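Local structure of LEOA (Escherichia coli, 4AUR) at residues A13-L18 and A48-V53; T43-A48 and T273-V278; Q390-D395 and Q533-V538. The protein is a bacterial dynamin from enterotoxigenic E. coli that probably binds and hydrolyses GTP, with a long helical region extending from its GTPase domain. All coordinates share one frame; numbering follows the deposited sequence.

Contact 1 (A13-L18 and A48-V53); sequences AAINSL and AIESDV
I15 and I49 meet with similar first torsions: each sends CG1 beside its own backbone N (chi1 -76° and -86°) and CG2 anti to that N. The two side chains then slide past one another in opposite directions, and the branch methyl CG2 of I49 lies 3.8 Å from CG1 of I15. One turn further along helix 3-30, L18 reaches across to the far end of I49. Here the approach is tip to tip, CD1 of L18 to CD1 of I49 at 3.8 Å. I49 is therefore gripped at two places, on its CG2 branch and at its terminal methyl.

The two segments run antiparallel, the arms of an N-terminal helical hairpin formed by helices 3-30 and 38-51, whose second arm leads directly into strand 54-60 of the GTPase sheet. Helix 250-273 closes the pair from another side, with L269 touching both A14 and I49. Just past the end of helix 38-51, D52 makes a salt bridge to K272 of helix 250-273.

At the exposed edge, E50 bends at chi2 and crosses I15 at about a right angle, bringing OE2 of E50 3.6 Å from CD1 of I15. Inside helix 3-30, S17 OG turns back toward the preceding turn and donates to A14 O at 2.7 Å, on the same face of the carbonyl plane as L18 N.

Contact 2 (T43-A48 and T273-V278); sequences TSAINA and TGMDVV
This is a small apolar contact between the second arm of the N-terminal hairpin, helix 38-51, and the point where helix 250-273 gives way to the long helix 275-343. A45 is its centre. The methyl of A45 points at the junction and is received by two residues, T273 on one side of G274 and M275 on the other, with CB of A45 3.7 Å from CB of T273 and 3.5 Å from CG of M275.

G274 itself takes a positive phi of 78° and ends helix 250-273 in a Schellman motif, after which the chain starts at once into helix 275-343. The break thus presents T273 and M275 together to helix 38-51, at the start of that long helix.

With chi1 of T273 at 44°, its OG1 sits between the backbone N and the carbonyl carbon. This hydroxyl stays beside A45 while hydrogen-bonding into the preceding turn, where L269 O is its strongest partner and L270 O a second one. CG2 of T273 packs on helix 38-51, 3.8 Å from A45 O and 4.1 Å from CB of A48. In M275, a selenomethionine, the bend at chi2 (-67°) brings SE to 4.1 Å from CB of A45. V42, L18 and L270 also touch the M275 side chain, so three helices meet around it.

Contact 3 (Q390-D395 and Q533-V538); sequences QRLSDD and QQMEQV
Apolar packing carries this contact, and nearly all of it passes through the selenium of M535, a selenomethionine. A chi1 of -69° and an extended chi2 (-179°) carry SE of M535 across to helix 368-408; the bend at chi3 turns only the terminal methyl. SE of M535 meets L392 tip to tip, 3.9 Å from CG of L392. It also rests against S393, with SE of M535 3.8 Å from both CA and CB of S393. The other neighbours of L392, namely D313, I314 and S317, belong to helix 275-343, so three helices of the dynamin-like helical domain come together here.

The polar groups look to other partners. S393 offers the selenium its carbon atoms, while its OG hydrogen-bonds with OG1 of T448, just beyond helix 430-447. Charged groups bind to helix 275-343 instead: D395 forms a salt bridge with R309, and E536 one with R318, tying both segments to that common neighbour.

Selenomethionine replaces methionine here, so a sulfur would occupy the place of SE. Between the two segments the chemistry is dispersion against buried carbon atoms, which depends on close fit and sets little demand on direction.

Contacts 1 and 2 form one continuous packed region, their centres 8 Å apart. Their ranges overlap at A48, they use helix 38-51 in common, and they touch directly: L18 CB lies 3.8 Å from I46 CG1, and I49 CG1 lies 4.0 Å from T273 CG2. Together they join the N-terminal hairpin to the break between helices 250-273 and 275-343, close along the chain to strand 54-60 and the probable P-loop that follows it. Contact 3 sits far out in the helical domain, on the other side of the chain's centre, with its own centre 63 Å from that of contact 1 and 59 Å from that of contact 2. Helix 275-343 spans this separation, starting in contact 2 and flanking contact 3.

Contact 1 (A13-L18 and A48-V53)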
ATOM      1  N   ALA A  13      23.926  19.565   2.180  1.00 26.51           N
ATOM      2  CA  ALA A  13      22.641  18.925   1.956  1.00 25.82           C
ATOM      3  C   ALA A  13      22.794  17.707   1.068  1.00 24.36           C
ATOM      4  O   ALA A  13      22.173  16.696   1.307  1.00 27.32           O
ATOM      5  CB  ALA A  13      21.637  19.887   1.361  1.00 25.81           C
ATOM      6  N   ALA A  14      23.627  17.806   0.049  1.00 24.71           N
ATOM      7  CA  ALA A  14      23.825  16.712  -0.907  1.00 24.64           C
ATOM      8  C   ALA A  14      24.511  15.531  -0.260  1.00 24.01           C
ATOM      9  O   ALA A  14      24.199  14.385  -0.552  1.00 24.09           O
ATOM     10  CB  ALA A  14      24.638  17.178  -2.103  1.00 23.91           C
ATOM     11  N   ILE A  15      25.462  15.828   0.604  1.00 23.82           N
ATOM     12  CA  ILE A  15      26.090  14.817   1.397  1.00 23.18           C
ATOM     13  C   ILE A  15      25.052  14.153   2.304  1.00 23.94           C
ATOM     14  O   ILE A  15      24.991  12.930   2.359  1.00 25.24           O
ATOM     15  CB  ILE A  15      27.244  15.404   2.187  1.00 22.96           C
ATOM     16  CG1 ILE A  15      28.421  15.620   1.265  1.00 23.01           C
ATOM     17  CG2 ILE A  15      27.663  14.464   3.305  1.00 25.01           C
ATOM     18  CD1 ILE A  15      29.453  16.557   1.851  1.00 23.25           C
ATOM     19  N   ASN A  16      24.209  14.920   2.981  1.00 23.72           N
ATOM     20  CA  ASN A  16      23.170  14.290   3.773  1.00 25.36           C
ATOM     21  C   ASN A  16      22.299  13.374   2.939  1.00 25.75           C
ATOM     22  O   ASN A  16      22.135  12.199   3.275  1.00 25.24           O
ATOM     23  CB  ASN A  16      22.275  15.305   4.446  1.00 27.91           C
ATOM     24  CG  ASN A  16      22.894  15.888   5.707  1.00 31.17           C
ATOM     25  OD1 ASN A  16      23.749  15.270   6.374  1.00 31.62           O
ATOM     26  ND2 ASN A  16      22.455  17.099   6.047  1.00 32.14           N
ATOM     27  N   SER A  17      21.766  13.901   1.839  1.00 25.34           N
ATOM     28  CA  SER A  17      20.898  13.138   0.983  1.00 25.28           C
ATOM     29  C   SER A  17      21.548  11.802   0.592  1.00 25.27           C
ATOM     30  O   SER A  17      20.860  10.796   0.410  1.00 26.57           O
ATOM     31  CB  SER A  17      20.560  13.935  -0.253  1.00 27.94           C
ATOM     32  OG  SER A  17      21.627  13.861  -1.198  1.00 33.23           O
ATOM     33  N   LEU A  18      22.874  11.773   0.500  1.00 24.37           N
ATOM     34  CA  LEU A  18      23.577  10.531   0.199  1.00 23.08           C
ATOM     35  C   LEU A  18      23.722   9.626   1.412  1.00 23.32           C
ATOM     36  O   LEU A  18      23.731   8.415   1.284  1.00 20.87           O
ATOM     37  CB  LEU A  18      24.949  10.838  -0.379  1.00 23.31           C
ATOM     38  CG  LEU A  18      24.966  11.298  -1.819  1.00 22.24           C
ATOM     39  CD1 LEU A  18      26.354  11.764  -2.177  1.00 22.54           C
ATOM     40  CD2 LEU A  18      24.516  10.153  -2.711  1.00 22.53           C
ATOM     41  N   ALA A  48      34.508  12.026  -2.456  1.00 32.66           N
ATOM     42  CA  ALA A  48      34.832  12.834  -3.622  1.00 31.81           C
ATOM     43  C   ALA A  48      34.184  14.186  -3.524  1.00 30.99           C
ATOM     44  O   ALA A  48      34.790  15.175  -3.890  1.00 35.67           O
ATOM     45  CB  ALA A  48      34.384  12.145  -4.892  1.00 31.66           C
ATOM     46  N   ILE A  49      32.960  14.233  -3.017  1.00 33.08           N
ATOM     47  CA  ILE A  49      32.184  15.474  -3.012  1.00 33.35           C
ATOM     48  C   ILE A  49      32.717  16.499  -2.037  1.00 34.28           C
ATOM     49  O   ILE A  49      32.649  17.685  -2.309  1.00 36.11           O
ATOM     50  CB  ILE A  49      30.706  15.207  -2.709  1.00 32.63           C
ATOM     51  CG1 ILE A  49      29.980  14.858  -4.004  1.00 34.02           C
ATOM     52  CG2 ILE A  49      30.036  16.430  -2.099  1.00 34.03           C
ATOM     53  CD1 ILE A  49      28.541  14.413  -3.808  1.00 33.15           C
ATOM     54  N   GLU A  50      33.178  16.029  -0.880  1.00 37.52           N
ATOM     55  CA  GLU A  50      33.806  16.864   0.146  1.00 39.36           C
ATOM     56  C   GLU A  50      34.873  17.810  -0.416  1.00 40.32           C
ATOM     57  O   GLU A  50      34.952  18.969  -0.017  1.00 40.24           O
ATOM     58  CB  GLU A  50      34.452  15.983   1.229  1.00 40.99           C
ATOM     59  CG  GLU A  50      33.500  15.443   2.289  1.00 41.28           C
ATOM     60  CD  GLU A  50      32.963  16.531   3.202  1.00 44.04           C
ATOM     61  OE1 GLU A  50      33.326  17.724   3.013  1.00 42.35           O
ATOM     62  OE2 GLU A  50      32.171  16.187   4.124  1.00 47.82           O
ATOM     63  N   SER A  51      35.688  17.314  -1.339  1.00 40.18           N
ATOM     64  CA  SER A  51      36.724  18.136  -1.971  1.00 41.74           C
ATOM     65  C   SER A  51      36.163  19.362  -2.684  1.00 41.74           C
ATOM     66  O   SER A  51      36.653  20.481  -2.497  1.00 42.68           O
ATOM     67  CB  SER A  51      37.500  17.331  -3.014  1.00 40.30           C
ATOM     68  OG  SER A  51      38.131  18.233  -3.904  1.00 41.52           O
ATOM     69  N   ASP A  52      35.144  19.122  -3.508  1.00 39.81           N
ATOM     70  CA  ASP A  52      34.646  20.090  -4.468  1.00 36.76           C
ATOM     71  C   ASP A  52      34.411  21.496  -3.894  1.00 36.73           C
ATOM     72  O   ASP A  52      34.067  21.664  -2.715  1.00 36.74           O
ATOM     73  CB  ASP A  52      33.379  19.551  -5.137  1.00 38.03           C
ATOM     74  CG  ASP A  52      33.678  18.469  -6.197  1.00 42.07           C
ATOM     75  OD1 ASP A  52      34.518  17.564  -5.962  1.00 43.77           O
ATOM     76  OD2 ASP A  52      33.070  18.529  -7.285  1.00 42.23           O
ATOM     77  N   VAL A  53      34.631  22.490  -4.757  1.00 32.74           N
ATOM     78  CA  VAL A  53      34.512  23.896  -4.425  1.00 31.42           C
ATOM     79  C   VAL A  53      33.651  24.564  -5.478  1.00 29.62           C
ATOM     80  O   VAL A  53      33.540  24.056  -6.596  1.00 29.12           O
ATOM     81  CB  VAL A  53      35.890  24.604  -4.440  1.00 33.85           C
ATOM     82  CG1 VAL A  53      36.912  23.874  -3.578  1.00 34.58           C
ATOM     83  CG2 VAL A  53      36.433  24.723  -5.851  1.00 32.99           C
TER

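Contact 2 (T43-A48 and T273-V278)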
ATOM      1  N   THR A  43      29.517   5.839  -0.151  1.00 23.94           N
ATOM      2  CA  THR A  43      30.574   6.415   0.692  1.00 24.51           C
ATOM      3  C   THR A  43      31.682   7.116  -0.123  1.00 25.13           C
ATOM      4  O   THR A  43      32.010   8.263   0.148  1.00 25.18           O
ATOM      5  CB  THR A  43      31.231   5.336   1.561  1.00 25.14           C
ATOM      6  OG1 THR A  43      30.242   4.710   2.370  1.00 24.30           O
ATOM      7  CG2 THR A  43      32.291   5.929   2.467  1.00 25.78           C
ATOM      8  N   SER A  44      32.232   6.432  -1.128  1.00 25.98           N
ATOM      9  CA  SER A  44      33.203   7.044  -2.050  1.00 26.23           C
ATOM     10  C   SER A  44      32.715   8.363  -2.652  1.00 26.37           C
ATOM     11  O   SER A  44      33.455   9.354  -2.690  1.00 30.69           O
ATOM     12  CB  SER A  44      33.566   6.088  -3.197  1.00 26.57           C
ATOM     13  OG  SER A  44      34.264   4.928  -2.747  1.00 26.41           O
ATOM     14  N   ALA A  45      31.481   8.395  -3.131  1.00 25.21           N
ATOM     15  CA  ALA A  45      30.965   9.618  -3.735  1.00 24.56           C
ATOM     16  C   ALA A  45      30.856  10.727  -2.705  1.00 24.56           C
ATOM     17  O   ALA A  45      31.016  11.895  -3.040  1.00 23.27           O
ATOM     18  CB  ALA A  45      29.626   9.377  -4.412  1.00 24.34           C
ATOM     19  N   ILE A  46      30.591  10.376  -1.453  1.00 24.76           N
ATOM     20  CA  ILE A  46      30.577  11.395  -0.404  1.00 26.31           C
ATOM     21  C   ILE A  46      31.954  12.017  -0.219  1.00 28.31           C
ATOM     22  O   ILE A  46      32.078  13.231  -0.066  1.00 28.05           O
ATOM     23  CB  ILE A  46      30.090  10.840   0.926  1.00 26.47           C
ATOM     24  CG1 ILE A  46      28.558  10.714   0.878  1.00 27.48           C
ATOM     25  CG2 ILE A  46      30.483  11.766   2.050  1.00 26.18           C
ATOM     26  CD1 ILE A  46      27.991   9.756   1.895  1.00 27.05           C
ATOM     27  N   ASN A  47      32.982  11.175  -0.280  1.00 29.87           N
ATOM     28  CA  ASN A  47      34.338  11.622  -0.097  1.00 30.39           C
ATOM     29  C   ASN A  47      34.772  12.475  -1.242  1.00 32.01           C
ATOM     30  O   ASN A  47      35.330  13.546  -1.033  1.00 37.04           O
ATOM     31  CB  ASN A  47      35.270  10.435   0.110  1.00 30.44           C
ATOM     32  CG  ASN A  47      34.970   9.709   1.405  1.00 30.46           C
ATOM     33  OD1 ASN A  47      34.964   8.472   1.487  1.00 30.83           O
ATOM     34  ND2 ASN A  47      34.673  10.488   2.424  1.00 29.00           N
ATOM     35  N   ALA A  48      34.508  12.026  -2.456  1.00 32.66           N
ATOM     36  CA  ALA A  48      34.832  12.834  -3.622  1.00 31.81           C
ATOM     37  C   ALA A  48      34.184  14.186  -3.524  1.00 30.99           C
ATOM     38  O   ALA A  48      34.790  15.175  -3.890  1.00 35.67           O
ATOM     39  CB  ALA A  48      34.384  12.145  -4.892  1.00 31.66           C
ATOM     40  N   THR A 273      29.428  12.581  -9.656  1.00 29.24           N
ATOM     41  CA  THR A 273      29.816  11.318  -9.000  1.00 27.56           C
ATOM     42  C   THR A 273      29.030  10.086  -9.428  1.00 26.32           C
ATOM     43  O   THR A 273      29.293   8.990  -8.928  1.00 28.34           O
ATOM     44  CB  THR A 273      29.627  11.419  -7.470  1.00 29.18           C
ATOM     45  OG1 THR A 273      28.364  12.039  -7.166  1.00 28.66           O
ATOM     46  CG2 THR A 273      30.742  12.221  -6.847  1.00 28.93           C
ATOM     47  N   GLY A 274      28.060  10.249 -10.324  1.00 25.50           N
ATOM     48  CA  GLY A 274      27.300   9.124 -10.856  1.00 25.14           C
ATOM     49  C   GLY A 274      26.232   8.592  -9.910  1.00 24.76           C
ATOM     50  O   GLY A 274      25.759   7.490 -10.071  1.00 25.80           O
HETATM   51  N   MSE A 275      25.834   9.400  -8.948  1.00 24.91           N
HETATM   52  CA  MSE A 275      24.908   9.001  -7.894  1.00 24.53           C
HETATM   53  C   MSE A 275      23.489   9.395  -8.211  1.00 24.56           C
HETATM   54  O   MSE A 275      22.540   8.906  -7.590  1.00 22.19           O
HETATM   55  CB  MSE A 275      25.308   9.695  -6.606  1.00 24.73           C
HETATM   56  CG  MSE A 275      26.556   9.097  -6.000  1.00 26.42           C
HETATM   57 SE   MSE A 275      26.264   7.248  -5.374  0.78 33.54          SE
HETATM   58  CE  MSE A 275      27.390   6.345  -6.714  1.00 30.52           C
ATOM     59  N   ASP A 276      23.321  10.291  -9.180  1.00 24.87           N
ATOM     60  CA  ASP A 276      21.996  10.572  -9.708  1.00 26.03           C
ATOM     61  C   ASP A 276      21.287   9.263 -10.032  1.00 26.14           C
ATOM     62  O   ASP A 276      20.160   9.044  -9.640  1.00 27.00           O
ATOM     63  CB  ASP A 276      22.069  11.458 -10.959  1.00 26.89           C
ATOM     64  CG  ASP A 276      23.065  10.940 -12.004  1.00 30.91           C
ATOM     65  OD1 ASP A 276      24.021  10.205 -11.625  1.00 34.92           O
ATOM     66  OD2 ASP A 276      22.913  11.284 -13.207  1.00 33.28           O
ATOM     67  N   VAL A 277      21.980   8.394 -10.740  1.00 26.66           N
ATOM     68  CA  VAL A 277      21.434   7.171 -11.260  1.00 27.22           C
ATOM     69  C   VAL A 277      21.158   6.189 -10.109  1.00 29.37           C
ATOM     70  O   VAL A 277      20.072   5.590 -10.036  1.00 31.12           O
ATOM     71  CB  VAL A 277      22.426   6.597 -12.290  1.00 27.44           C
ATOM     72  CG1 VAL A 277      22.081   5.184 -12.693  1.00 28.98           C
ATOM     73  CG2 VAL A 277      22.459   7.474 -13.512  1.00 28.10           C
ATOM     74  N   VAL A 278      22.133   6.040  -9.209  1.00 28.40           N
ATOM     75  CA  VAL A 278      21.999   5.156  -8.046  1.00 28.60           C
ATOM     76  C   VAL A 278      20.770   5.543  -7.225  1.00 28.12           C
ATOM     77  O   VAL A 278      19.996   4.709  -6.817  1.00 28.26           O
ATOM     78  CB  VAL A 278      23.279   5.226  -7.159  1.00 29.27           C
ATOM     79  CG1 VAL A 278      23.088   4.522  -5.824  1.00 27.89           C
ATOM     80  CG2 VAL A 278      24.481   4.638  -7.899  1.00 29.73           C
TER

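Contact 3 (Q390-D395 and Q533-V538)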
ATOM      1  N   GLN A 390     -25.579 -24.019   6.940  1.00 30.88           N
ATOM      2  CA  GLN A 390     -25.469 -23.548   5.596  1.00 32.64           C
ATOM      3  C   GLN A 390     -25.178 -22.064   5.520  1.00 31.67           C
ATOM      4  O   GLN A 390     -24.454 -21.638   4.641  1.00 33.52           O
ATOM      5  CB  GLN A 390     -26.722 -23.854   4.793  1.00 34.75           C
ATOM      6  CG  GLN A 390     -26.440 -23.935   3.290  1.00 37.38           C
ATOM      7  CD  GLN A 390     -25.999 -25.322   2.833  1.00 38.43           C
ATOM      8  OE1 GLN A 390     -26.130 -26.324   3.549  1.00 39.50           O
ATOM      9  NE2 GLN A 390     -25.488 -25.384   1.621  1.00 41.38           N
ATOM     10  N   ARG A 391     -25.754 -21.275   6.412  1.00 31.28           N
ATOM     11  CA  ARG A 391     -25.454 -19.849   6.456  1.00 31.93           C
ATOM     12  C   ARG A 391     -24.033 -19.591   6.924  1.00 31.53           C
ATOM     13  O   ARG A 391     -23.427 -18.596   6.550  1.00 33.60           O
ATOM     14  CB  ARG A 391     -26.427 -19.101   7.355  1.00 35.53           C
ATOM     15  CG  ARG A 391     -27.705 -18.723   6.631  1.00 39.53           C
ATOM     16  CD  ARG A 391     -28.668 -17.935   7.509  1.00 42.74           C
ATOM     17  NE  ARG A 391     -29.647 -18.818   8.142  1.00 44.59           N
ATOM     18  CZ  ARG A 391     -29.672 -19.139   9.430  1.00 45.50           C
ATOM     19  NH1 ARG A 391     -28.771 -18.650  10.295  1.00 44.00           N
ATOM     20  NH2 ARG A 391     -30.619 -19.966   9.850  1.00 44.63           N
ATOM     21  N   LEU A 392     -23.503 -20.486   7.741  1.00 29.48           N
ATOM     22  CA  LEU A 392     -22.146 -20.358   8.196  1.00 28.72           C
ATOM     23  C   LEU A 392     -21.185 -20.658   7.049  1.00 28.35           C
ATOM     24  O   LEU A 392     -20.235 -19.925   6.848  1.00 29.65           O
ATOM     25  CB  LEU A 392     -21.895 -21.272   9.404  1.00 28.36           C
ATOM     26  CG  LEU A 392     -20.467 -21.717   9.724  1.00 27.59           C
ATOM     27  CD1 LEU A 392     -19.576 -20.526  10.026  1.00 27.78           C
ATOM     28  CD2 LEU A 392     -20.513 -22.672  10.903  1.00 27.19           C
ATOM     29  N   SER A 393     -21.422 -21.738   6.318  1.00 27.60           N
ATOM     30  CA  SER A 393     -20.611 -22.087   5.168  1.00 26.66           C
ATOM     31  C   SER A 393     -20.629 -20.951   4.169  1.00 29.10           C
ATOM     32  O   SER A 393     -19.612 -20.635   3.592  1.00 29.72           O
ATOM     33  CB  SER A 393     -21.149 -23.352   4.508  1.00 26.89           C
ATOM     34  OG  SER A 393     -20.695 -23.507   3.175  1.00 26.52           O
ATOM     35  N   ASP A 394     -21.776 -20.321   3.974  1.00 31.26           N
ATOM     36  CA  ASP A 394     -21.872 -19.236   3.009  1.00 35.05           C
ATOM     37  C   ASP A 394     -21.085 -17.971   3.398  1.00 33.83           C
ATOM     38  O   ASP A 394     -20.673 -17.197   2.526  1.00 31.06           O
ATOM     39  CB  ASP A 394     -23.344 -18.902   2.705  1.00 39.46           C
ATOM     40  CG  ASP A 394     -24.041 -20.001   1.882  1.00 47.37           C
ATOM     41  OD1 ASP A 394     -23.368 -20.990   1.474  1.00 49.16           O
ATOM     42  OD2 ASP A 394     -25.268 -19.877   1.644  1.00 55.73           O
ATOM     43  N   ASP A 395     -20.864 -17.742   4.683  1.00 33.53           N
ATOM     44  CA  ASP A 395     -20.102 -16.561   5.050  1.00 34.75           C
ATOM     45  C   ASP A 395     -18.627 -16.840   4.949  1.00 31.64           C
ATOM     46  O   ASP A 395     -17.875 -16.057   4.412  1.00 30.56           O
ATOM     47  CB  ASP A 395     -20.400 -16.070   6.446  1.00 37.18           C
ATOM     48  CG  ASP A 395     -19.834 -14.699   6.677  1.00 39.21           C
ATOM     49  OD1 ASP A 395     -19.983 -13.867   5.760  1.00 41.50           O
ATOM     50  OD2 ASP A 395     -19.228 -14.450   7.740  1.00 44.06           O
ATOM     51  N   GLN A 533     -18.398 -28.574  13.333  1.00 31.44           N
ATOM     52  CA  GLN A 533     -17.095 -28.944  13.870  1.00 32.05           C
ATOM     53  C   GLN A 533     -16.100 -29.117  12.707  1.00 31.26           C
ATOM     54  O   GLN A 533     -14.943 -28.662  12.765  1.00 27.51           O
ATOM     55  CB  GLN A 533     -17.188 -30.201  14.721  1.00 34.69           C
ATOM     56  CG  GLN A 533     -15.837 -30.777  15.146  1.00 37.80           C
ATOM     57  CD  GLN A 533     -15.972 -31.816  16.251  1.00 40.70           C
ATOM     58  OE1 GLN A 533     -15.660 -32.994  16.060  1.00 46.63           O
ATOM     59  NE2 GLN A 533     -16.449 -31.387  17.410  1.00 39.34           N
ATOM     60  N   GLN A 534     -16.571 -29.742  11.640  1.00 29.84           N
ATOM     61  CA  GLN A 534     -15.726 -29.987  10.497  1.00 30.70           C
ATOM     62  C   GLN A 534     -15.189 -28.685   9.905  1.00 28.77           C
ATOM     63  O   GLN A 534     -14.004 -28.578   9.665  1.00 30.15           O
ATOM     64  CB  GLN A 534     -16.462 -30.853   9.470  1.00 32.31           C
ATOM     65  CG  GLN A 534     -16.579 -32.299   9.925  1.00 33.64           C
ATOM     66  CD  GLN A 534     -17.630 -33.109   9.180  1.00 37.15           C
ATOM     67  OE1 GLN A 534     -18.266 -32.636   8.219  1.00 37.36           O
ATOM     68  NE2 GLN A 534     -17.821 -34.367   9.629  1.00 38.58           N
HETATM   69  N   MSE A 535     -16.044 -27.689   9.717  1.00 27.69           N
HETATM   70  CA  MSE A 535     -15.607 -26.378   9.257  1.00 27.28           C
HETATM   71  C   MSE A 535     -14.692 -25.700  10.240  1.00 27.47           C
HETATM   72  O   MSE A 535     -13.860 -24.918   9.858  1.00 29.13           O
HETATM   73  CB  MSE A 535     -16.787 -25.443   9.069  1.00 28.02           C
HETATM   74  CG  MSE A 535     -17.655 -25.872   7.899  1.00 30.70           C
HETATM   75 SE   MSE A 535     -19.199 -24.680   7.550  1.00 33.79          SE
HETATM   76  CE  MSE A 535     -20.639 -25.979   7.896  1.00 34.52           C
ATOM     77  N   GLU A 536     -14.853 -25.945  11.523  1.00 28.10           N
ATOM     78  CA  GLU A 536     -14.000 -25.318  12.503  1.00 29.44           C
ATOM     79  C   GLU A 536     -12.563 -25.824  12.339  1.00 31.41           C
ATOM     80  O   GLU A 536     -11.607 -25.043  12.383  1.00 31.29           O
ATOM     81  CB  GLU A 536     -14.510 -25.597  13.910  1.00 29.88           C
ATOM     82  CG  GLU A 536     -13.461 -25.405  14.984  1.00 30.73           C
ATOM     83  CD  GLU A 536     -14.039 -25.463  16.371  1.00 29.52           C
ATOM     84  OE1 GLU A 536     -14.312 -26.590  16.846  1.00 27.20           O
ATOM     85  OE2 GLU A 536     -14.204 -24.369  16.975  1.00 29.94           O
ATOM     86  N   GLN A 537     -12.439 -27.133  12.168  1.00 32.14           N
ATOM     87  CA  GLN A 537     -11.184 -27.802  11.808  1.00 33.92           C
ATOM     88  C   GLN A 537     -10.483 -27.128  10.613  1.00 32.21           C
ATOM     89  O   GLN A 537      -9.316 -26.719  10.693  1.00 32.08           O
ATOM     90  CB  GLN A 537     -11.525 -29.236  11.446  1.00 39.78           C
ATOM     91  CG  GLN A 537     -10.564 -30.327  11.848  1.00 45.79           C
ATOM     92  CD  GLN A 537     -11.028 -31.670  11.270  1.00 52.73           C
ATOM     93  OE1 GLN A 537     -12.242 -31.946  11.160  1.00 55.59           O
ATOM     94  NE2 GLN A 537     -10.067 -32.505  10.875  1.00 56.55           N
ATOM     95  N   VAL A 538     -11.215 -26.962   9.523  1.00 29.32           N
ATOM     96  CA  VAL A 538     -10.673 -26.316   8.341  1.00 27.57           C
ATOM     97  C   VAL A 538     -10.234 -24.918   8.634  1.00 28.18           C
ATOM     98  O   VAL A 538      -9.216 -24.478   8.148  1.00 31.52           O
ATOM     99  CB  VAL A 538     -11.714 -26.205   7.231  1.00 27.55           C
ATOM    100  CG1 VAL A 538     -11.154 -25.432   6.035  1.00 27.75           C
ATOM    101  CG2 VAL A 538     -12.221 -27.594   6.843  1.00 27.42           C
TER